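PDB 6FDF: tRNA (cytosine(38)-C(5))-methyltransferase from Schizosaccharomyces pombe, which methylates carbon 5 of cytosine 38 in the anticodon loop of tRNA(Asp), and less efficiently of tRNA(Glu), using S-adenosyl-L-methionine as methyl donor. Local coordinates for residues A46-N51 against S299-T304; Y205-R210 against T282-A287. All blocks are in the same frame, centred on the assembly; numbering follows the deposited sequence.

Contact 1: residues A46-N51 against S299-T304; sequences ANEIYN and SKSNVT
A helix side chain receives a loop's backbone N-H here: Asn302 N donates to Glu48 OE1 at 3.0 Å, the one hydrogen bond between the helical residues 46-51 and the irregular residues 299-304. The bond is nearly straight, 165° at the hydrogen, and the donor comes to the syn side of the oxygen, 30° out of the carboxylate plane. Glu48 spans the gap with its chain extended, CG standing anti to its own backbone N (chi1 -177°). Ser301 CB and Asn302 CB lie 3.5 and 3.7 Å from Glu48 OE1.

Beside this polar bridge runs an apolar one. Ile49 CD1 meets Val303 CG2 at 3.7 Å, the two side chains crossing at a slant, and the same methyl touches Ser301 OG at 3.6 Å. That hydroxyl is engaged within its own loop: Val303 N donates to Ser301 OG over 3.0 Å, an ST turn, and Ser301 OG in turn donates to Trp298 O. The turn is consistent with a loop held in shape where Val303 meets the helix. Ile49 also packs on Ile20 and Trp298, its side chain about 8 Å from the bound S-adenosylhomocysteine. The charge of the Glu48 carboxylate is likely to strengthen the bond from Asn302 N, while the buried Ile49-Val303 pair supplies the apolar part of the join.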
ATOM      1  N   ALA A  46     -14.070  -1.069  -2.372  1.00 35.73           N
ATOM      2  CA  ALA A  46     -12.981  -1.821  -1.755  1.00 35.89           C
ATOM      3  C   ALA A  46     -13.518  -3.055  -1.047  1.00 35.14           C
ATOM      4  O   ALA A  46     -12.962  -4.155  -1.170  1.00 34.39           O
ATOM      5  CB  ALA A  46     -12.218  -0.933  -0.772  1.00 30.83           C
ATOM      6  N   ASN A  47     -14.598  -2.881  -0.281  1.00 30.67           N
ATOM      7  CA  ASN A  47     -15.171  -3.991   0.475  1.00 31.84           C
ATOM      8  C   ASN A  47     -15.669  -5.094  -0.449  1.00 37.83           C
ATOM      9  O   ASN A  47     -15.580  -6.282  -0.117  1.00 37.41           O
ATOM     10  CB  ASN A  47     -16.318  -3.486   1.349  1.00 35.64           C
ATOM     11  CG  ASN A  47     -15.841  -2.616   2.482  1.00 33.73           C
ATOM     12  OD1 ASN A  47     -14.663  -2.615   2.818  1.00 32.96           O
ATOM     13  ND2 ASN A  47     -16.761  -1.878   3.089  1.00 36.40           N
ATOM     14  N   GLU A  48     -16.228  -4.714  -1.601  1.00 36.41           N
ATOM     15  CA  GLU A  48     -16.672  -5.703  -2.577  1.00 41.94           C
ATOM     16  C   GLU A  48     -15.507  -6.563  -3.057  1.00 40.05           C
ATOM     17  O   GLU A  48     -15.610  -7.797  -3.097  1.00 41.25           O
ATOM     18  CB  GLU A  48     -17.360  -5.007  -3.753  1.00 42.85           C
ATOM     19  CG  GLU A  48     -17.915  -5.954  -4.798  1.00 57.57           C
ATOM     20  CD  GLU A  48     -18.707  -5.230  -5.873  1.00 67.64           C
ATOM     21  OE1 GLU A  48     -18.978  -5.839  -6.927  1.00 70.52           O
ATOM     22  OE2 GLU A  48     -19.052  -4.047  -5.664  1.00 70.38           O
ATOM     23  N   ILE A  49     -14.387  -5.929  -3.426  1.00 35.94           N
ATOM     24  CA  ILE A  49     -13.194  -6.682  -3.812  1.00 35.69           C
ATOM     25  C   ILE A  49     -12.653  -7.475  -2.630  1.00 35.70           C
ATOM     26  O   ILE A  49     -12.274  -8.644  -2.775  1.00 38.34           O
ATOM     27  CB  ILE A  49     -12.125  -5.735  -4.394  1.00 36.41           C
ATOM     28  CG1 ILE A  49     -12.671  -4.998  -5.621  1.00 37.69           C
ATOM     29  CG2 ILE A  49     -10.837  -6.489  -4.719  1.00 33.35           C
ATOM     30  CD1 ILE A  49     -13.069  -5.925  -6.743  1.00 43.34           C
ATOM     31  N   TYR A  50     -12.637  -6.874  -1.437  1.00 34.79           N
ATOM     32  CA  TYR A  50     -12.106  -7.581  -0.273  1.00 35.22           C
ATOM     33  C   TYR A  50     -12.868  -8.882  -0.049  1.00 37.54           C
ATOM     34  O   TYR A  50     -12.275  -9.960   0.089  1.00 36.82           O
ATOM     35  CB  TYR A  50     -12.159  -6.699   0.983  1.00 31.38           C
ATOM     36  CG  TYR A  50     -11.411  -7.313   2.158  1.00 32.59           C
ATOM     37  CD1 TYR A  50     -11.923  -8.421   2.839  1.00 33.62           C
ATOM     38  CD2 TYR A  50     -10.191  -6.800   2.575  1.00 31.31           C
ATOM     39  CE1 TYR A  50     -11.229  -9.001   3.895  1.00 36.44           C
ATOM     40  CE2 TYR A  50      -9.498  -7.364   3.638  1.00 28.90           C
ATOM     41  CZ  TYR A  50     -10.019  -8.467   4.287  1.00 32.80           C
ATOM     42  OH  TYR A  50      -9.327  -9.029   5.338  1.00 33.51           O
ATOM     43  N   ASN A  51     -14.198  -8.795  -0.008  1.00 35.78           N
ATOM     44  CA  ASN A  51     -15.006  -9.952   0.357  1.00 37.00           C
ATOM     45  C   ASN A  51     -14.993 -11.014  -0.734  1.00 36.37           C
ATOM     46  O   ASN A  51     -15.087 -12.210  -0.432  1.00 40.52           O
ATOM     47  CB  ASN A  51     -16.429  -9.496   0.670  1.00 38.31           C
ATOM     48  CG  ASN A  51     -16.501  -8.712   1.966  1.00 42.01           C
ATOM     49  OD1 ASN A  51     -15.734  -8.964   2.891  1.00 41.72           O
ATOM     50  ND2 ASN A  51     -17.421  -7.754   2.037  1.00 45.81           N
ATOM     51  N   SER A 299     -12.856  -9.489 -12.008  1.00 54.00           N
ATOM     52  CA  SER A 299     -13.707  -9.662 -13.184  1.00 58.99           C
ATOM     53  C   SER A 299     -15.134 -10.044 -12.804  1.00 59.73           C
ATOM     54  O   SER A 299     -16.091  -9.587 -13.438  1.00 69.14           O
ATOM     55  CB  SER A 299     -13.100 -10.711 -14.117  1.00 64.14           C
ATOM     56  OG  SER A 299     -12.956 -11.960 -13.464  1.00 72.17           O
ATOM     57  N   LYS A 300     -15.301 -10.882 -11.779  1.00 61.50           N
ATOM     58  CA  LYS A 300     -16.627 -11.313 -11.342  1.00 65.93           C
ATOM     59  C   LYS A 300     -17.338 -10.279 -10.473  1.00 69.12           C
ATOM     60  O   LYS A 300     -18.286 -10.634  -9.764  1.00 73.27           O
ATOM     61  CB  LYS A 300     -16.538 -12.640 -10.582  1.00 69.86           C
ATOM     62  CG  LYS A 300     -15.865 -13.780 -11.336  1.00 77.82           C
ATOM     63  CD  LYS A 300     -15.654 -14.980 -10.421  1.00 83.96           C
ATOM     64  CE  LYS A 300     -14.453 -15.811 -10.849  1.00 88.71           C
ATOM     65  NZ  LYS A 300     -14.530 -16.213 -12.280  1.00 89.64           N
ATOM     66  N   SER A 301     -16.913  -9.023 -10.502  1.00 58.21           N
ATOM     67  CA  SER A 301     -17.482  -7.978  -9.664  1.00 52.40           C
ATOM     68  C   SER A 301     -18.018  -6.854 -10.544  1.00 50.99           C
ATOM     69  O   SER A 301     -17.861  -6.860 -11.767  1.00 49.54           O
ATOM     70  CB  SER A 301     -16.438  -7.436  -8.684  1.00 49.85           C
ATOM     71  OG  SER A 301     -15.485  -6.645  -9.373  1.00 47.99           O
ATOM     72  N   ASN A 302     -18.651  -5.876  -9.900  1.00 51.17           N
ATOM     73  CA  ASN A 302     -19.048  -4.636 -10.550  1.00 57.01           C
ATOM     74  C   ASN A 302     -17.927  -3.601 -10.574  1.00 50.00           C
ATOM     75  O   ASN A 302     -18.161  -2.456 -10.978  1.00 47.31           O
ATOM     76  CB  ASN A 302     -20.286  -4.054  -9.860  1.00 66.25           C
ATOM     77  CG  ASN A 302     -21.476  -5.000  -9.897  1.00 75.33           C
ATOM     78  OD1 ASN A 302     -21.704  -5.689 -10.891  1.00 71.97           O
ATOM     79  ND2 ASN A 302     -22.238  -5.040  -8.809  1.00 75.63           N
ATOM     80  N   VAL A 303     -16.720  -3.974 -10.159  1.00 41.31           N
ATOM     81  CA  VAL A 303     -15.596  -3.047 -10.099  1.00 44.63           C
ATOM     82  C   VAL A 303     -14.801  -3.154 -11.395  1.00 45.08           C
ATOM     83  O   VAL A 303     -14.256  -4.216 -11.715  1.00 47.06           O
ATOM     84  CB  VAL A 303     -14.703  -3.335  -8.883  1.00 37.56           C
ATOM     85  CG1 VAL A 303     -13.557  -2.331  -8.822  1.00 38.51           C
ATOM     86  CG2 VAL A 303     -15.524  -3.303  -7.598  1.00 45.95           C
ATOM     87  N   THR A 304     -14.734  -2.053 -12.141  1.00 37.71           N
ATOM     88  CA  THR A 304     -14.049  -2.022 -13.424  1.00 39.62           C
ATOM     89  C   THR A 304     -12.539  -1.882 -13.234  1.00 37.78           C
ATOM     90  O   THR A 304     -12.054  -1.481 -12.174  1.00 39.04           O
ATOM     91  CB  THR A 304     -14.551  -0.861 -14.281  1.00 48.21           C
ATOM     92  OG1 THR A 304     -14.127   0.374 -13.686  1.00 45.47           O
ATOM     93  CG2 THR A 304     -16.064  -0.875 -14.361  1.00 46.18           C
TER

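Contact 2: residues Y205-R210 against T282-A287; sequences YLEIER and TAREVA
Glu207 OE2 is gripped by two donors that reach it from opposite faces of its carboxylate plane. Thr282 OG1 gives its proton to Glu207 OE2 at 2.8 Å on the anti side, and Arg210 NH2 forms a salt bridge with Glu207 OE2 at 2.7 Å on the syn side. The oxygen lies at the edge of the Arg210 guanidinium, close to its plane. Arg210 and Thr282 meet tip to tip, NH2 standing 3.7 Å from Thr282 CG2. Arg284 CG lies over the carboxylate, 3.8 Å from Glu207 CD, the two side chains crossing at about a right angle; the far end of Arg284 turns away to Leu296 O.

The backbone of Glu207 is held too: its N donates to the anti lone pair of Glu285 OE2 at 2.8 Å. Leu206 CD2 lies 3.5 Å from Glu285 OE2. Glu285 OE1 accepts from Thr282 N, which lies above the carboxylate plane, and is paired with Arg279 as well. An alanine in place of Glu207 would probably leave the Thr282 hydroxyl without its acceptor and the Arg210 guanidinium without this salt bridge and freer to turn. Thr282 OG1, set between backbone N and carbonyl carbon (chi1 74°), accepts from Glu285 N at 3.0 Å. The reciprocal Thr282-Glu285 bonds make a capping box, a classic N-terminal helix cap, here on helix 283-289.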
ATOM      1  N   TYR A 205       7.248  -8.812 -14.653  1.00 39.83           N
ATOM      2  CA  TYR A 205       5.904  -8.557 -14.170  1.00 37.27           C
ATOM      3  C   TYR A 205       4.889  -8.380 -15.290  1.00 37.51           C
ATOM      4  O   TYR A 205       3.685  -8.338 -15.011  1.00 36.47           O
ATOM      5  CB  TYR A 205       5.902  -7.312 -13.269  1.00 39.95           C
ATOM      6  CG  TYR A 205       6.753  -7.484 -12.029  1.00 37.92           C
ATOM      7  CD1 TYR A 205       8.141  -7.409 -12.103  1.00 39.68           C
ATOM      8  CD2 TYR A 205       6.175  -7.734 -10.791  1.00 38.71           C
ATOM      9  CE1 TYR A 205       8.926  -7.583 -10.981  1.00 46.15           C
ATOM     10  CE2 TYR A 205       6.954  -7.899  -9.660  1.00 44.39           C
ATOM     11  CZ  TYR A 205       8.329  -7.825  -9.763  1.00 48.52           C
ATOM     12  OH  TYR A 205       9.107  -7.988  -8.641  1.00 46.03           O
ATOM     13  N   LEU A 206       5.338  -8.263 -16.538  1.00 36.85           N
ATOM     14  CA  LEU A 206       4.430  -7.932 -17.626  1.00 39.47           C
ATOM     15  C   LEU A 206       3.535  -9.109 -17.987  1.00 42.11           C
ATOM     16  O   LEU A 206       3.935 -10.278 -17.914  1.00 41.37           O
ATOM     17  CB  LEU A 206       5.216  -7.488 -18.864  1.00 38.58           C
ATOM     18  CG  LEU A 206       6.061  -6.218 -18.744  1.00 34.47           C
ATOM     19  CD1 LEU A 206       6.813  -5.931 -20.038  1.00 39.38           C
ATOM     20  CD2 LEU A 206       5.184  -5.027 -18.340  1.00 35.28           C
ATOM     21  N   GLU A 207       2.317  -8.783 -18.407  1.00 39.33           N
ATOM     22  CA  GLU A 207       1.501  -9.744 -19.124  1.00 41.44           C
ATOM     23  C   GLU A 207       2.050  -9.884 -20.536  1.00 45.00           C
ATOM     24  O   GLU A 207       2.727  -8.992 -21.056  1.00 48.37           O
ATOM     25  CB  GLU A 207       0.038  -9.306 -19.154  1.00 42.94           C
ATOM     26  CG  GLU A 207      -0.629  -9.303 -17.783  1.00 44.38           C
ATOM     27  CD  GLU A 207      -2.111  -8.996 -17.859  1.00 48.46           C
ATOM     28  OE1 GLU A 207      -2.925  -9.943 -17.898  1.00 47.75           O
ATOM     29  OE2 GLU A 207      -2.464  -7.798 -17.895  1.00 41.50           O
ATOM     30  N   ILE A 208       1.720 -10.985 -21.188  1.00 47.43           N
ATOM     31  CA  ILE A 208       2.233 -11.157 -22.536  1.00 55.27           C
ATOM     32  C   ILE A 208       1.141 -11.444 -23.538  1.00 61.98           C
ATOM     33  O   ILE A 208       0.093 -12.023 -23.230  1.00 66.04           O
ATOM     34  CB  ILE A 208       3.283 -12.288 -22.637  1.00 59.60           C
ATOM     35  CG1 ILE A 208       2.584 -13.646 -22.555  1.00 62.38           C
ATOM     36  CG2 ILE A 208       4.331 -12.137 -21.570  1.00 63.88           C
ATOM     37  CD1 ILE A 208       2.366 -14.121 -21.156  1.00 60.83           C
ATOM     38  N   GLU A 209       1.407 -10.982 -24.755  1.00 59.74           N
ATOM     39  CA  GLU A 209       0.567 -11.202 -25.918  1.00 64.12           C
ATOM     40  C   GLU A 209      -0.903 -10.989 -25.597  1.00 67.21           C
ATOM     41  O   GLU A 209      -1.754 -11.831 -25.877  1.00 72.65           O
ATOM     42  CB  GLU A 209       0.839 -12.590 -26.485  1.00 74.79           C
ATOM     43  CG  GLU A 209       2.277 -12.753 -26.981  1.00 79.11           C
ATOM     44  CD  GLU A 209       2.547 -14.113 -27.590  1.00 86.96           C
ATOM     45  OE1 GLU A 209       1.628 -14.959 -27.595  1.00 92.21           O
ATOM     46  OE2 GLU A 209       3.678 -14.332 -28.072  1.00 90.99           O
ATOM     47  N   ARG A 210      -1.189  -9.851 -24.974  1.00 64.65           N
ATOM     48  CA  ARG A 210      -2.549  -9.356 -24.851  1.00 56.95           C
ATOM     49  C   ARG A 210      -2.841  -8.381 -25.986  1.00 57.99           C
ATOM     50  O   ARG A 210      -1.940  -7.915 -26.686  1.00 58.65           O
ATOM     51  CB  ARG A 210      -2.766  -8.664 -23.502  1.00 51.96           C
ATOM     52  CG  ARG A 210      -2.681  -9.562 -22.288  1.00 58.57           C
ATOM     53  CD  ARG A 210      -3.238  -8.833 -21.070  1.00 62.67           C
ATOM     54  NE  ARG A 210      -4.604  -8.365 -21.286  1.00 61.84           N
ATOM     55  CZ  ARG A 210      -5.252  -7.542 -20.467  1.00 62.97           C
ATOM     56  NH1 ARG A 210      -6.494  -7.169 -20.749  1.00 66.44           N
ATOM     57  NH2 ARG A 210      -4.665  -7.091 -19.365  1.00 55.19           N
ATOM     58  N   THR A 282      -1.116  -2.464 -17.302  1.00 30.48           N
ATOM     59  CA  THR A 282      -2.448  -2.945 -16.972  1.00 30.67           C
ATOM     60  C   THR A 282      -2.620  -2.986 -15.458  1.00 30.06           C
ATOM     61  O   THR A 282      -1.646  -2.978 -14.700  1.00 33.82           O
ATOM     62  CB  THR A 282      -2.682  -4.336 -17.561  1.00 35.14           C
ATOM     63  OG1 THR A 282      -1.946  -5.300 -16.797  1.00 35.76           O
ATOM     64  CG2 THR A 282      -2.229  -4.390 -19.015  1.00 35.88           C
ATOM     65  N   ALA A 283      -3.877  -3.038 -15.008  1.00 33.73           N
ATOM     66  CA  ALA A 283      -4.108  -3.127 -13.568  1.00 32.48           C
ATOM     67  C   ALA A 283      -3.521  -4.409 -12.992  1.00 31.32           C
ATOM     68  O   ALA A 283      -3.032  -4.407 -11.855  1.00 31.36           O
ATOM     69  CB  ALA A 283      -5.601  -3.033 -13.250  1.00 30.42           C
ATOM     70  N   ARG A 284      -3.533  -5.499 -13.767  1.00 32.29           N
ATOM     71  CA  ARG A 284      -2.890  -6.730 -13.318  1.00 35.44           C
ATOM     72  C   ARG A 284      -1.391  -6.532 -13.126  1.00 34.86           C
ATOM     73  O   ARG A 284      -0.807  -7.033 -12.158  1.00 31.98           O
ATOM     74  CB  ARG A 284      -3.151  -7.860 -14.316  1.00 37.93           C
ATOM     75  CG  ARG A 284      -2.332  -9.115 -14.035  1.00 36.82           C
ATOM     76  CD  ARG A 284      -2.770  -9.759 -12.728  1.00 36.65           C
ATOM     77  NE  ARG A 284      -4.163 -10.182 -12.763  1.00 37.62           N
ATOM     78  CZ  ARG A 284      -4.861 -10.524 -11.685  1.00 36.45           C
ATOM     79  NH1 ARG A 284      -4.287 -10.489 -10.489  1.00 36.37           N
ATOM     80  NH2 ARG A 284      -6.127 -10.906 -11.805  1.00 41.87           N
ATOM     81  N   GLU A 285      -0.754  -5.793 -14.035  1.00 31.71           N
ATOM     82  CA  GLU A 285       0.678  -5.546 -13.910  1.00 32.52           C
ATOM     83  C   GLU A 285       0.973  -4.646 -12.719  1.00 30.90           C
ATOM     84  O   GLU A 285       1.959  -4.861 -12.004  1.00 31.89           O
ATOM     85  CB  GLU A 285       1.216  -4.943 -15.208  1.00 31.07           C
ATOM     86  CG  GLU A 285       1.163  -5.938 -16.371  1.00 31.13           C
ATOM     87  CD  GLU A 285       1.419  -5.291 -17.717  1.00 36.71           C
ATOM     88  OE1 GLU A 285       1.200  -4.068 -17.840  1.00 35.13           O
ATOM     89  OE2 GLU A 285       1.821  -6.012 -18.660  1.00 37.24           O
ATOM     90  N   VAL A 286       0.123  -3.642 -12.481  1.00 30.33           N
ATOM     91  CA  VAL A 286       0.289  -2.803 -11.296  1.00 30.34           C
ATOM     92  C   VAL A 286       0.155  -3.648 -10.034  1.00 31.36           C
ATOM     93  O   VAL A 286       0.969  -3.548  -9.107  1.00 30.36           O
ATOM     94  CB  VAL A 286      -0.721  -1.639 -11.315  1.00 27.63           C
ATOM     95  CG1 VAL A 286      -0.637  -0.842 -10.025  1.00 30.61           C
ATOM     96  CG2 VAL A 286      -0.470  -0.730 -12.521  1.00 29.15           C
ATOM     97  N   ALA A 287      -0.872  -4.504  -9.987  1.00 29.90           N
ATOM     98  CA  ALA A 287      -1.045  -5.395  -8.842  1.00 29.12           C
ATOM     99  C   ALA A 287       0.192  -6.262  -8.625  1.00 33.43           C
ATOM    100  O   ALA A 287       0.652  -6.434  -7.489  1.00 32.31           O
ATOM    101  CB  ALA A 287      -2.290  -6.266  -9.032  1.00 30.83           C
TER

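From the N terminus, the chain passes through strands 11-16 and 34-41 of the large mixed sheet before helix 44-54. Loop 299-304 comes back against this helix, so contact 1 closes a loop of 247 intervening residues. Contact 2 is nested inside it, bridging 71 residues. Contact 1 thus ties the sheet-bearing part of the fold to the loop before helix 305-313, whereas contact 2 fastens the loop after strand 168-175 to the N-terminal end of helix 283-289, away from the large sheet. Their centres lie 19 Å apart and their nearest atoms about 7 Å, without touching; the loop between helices 283-289 and 305-313 leads from one to the other.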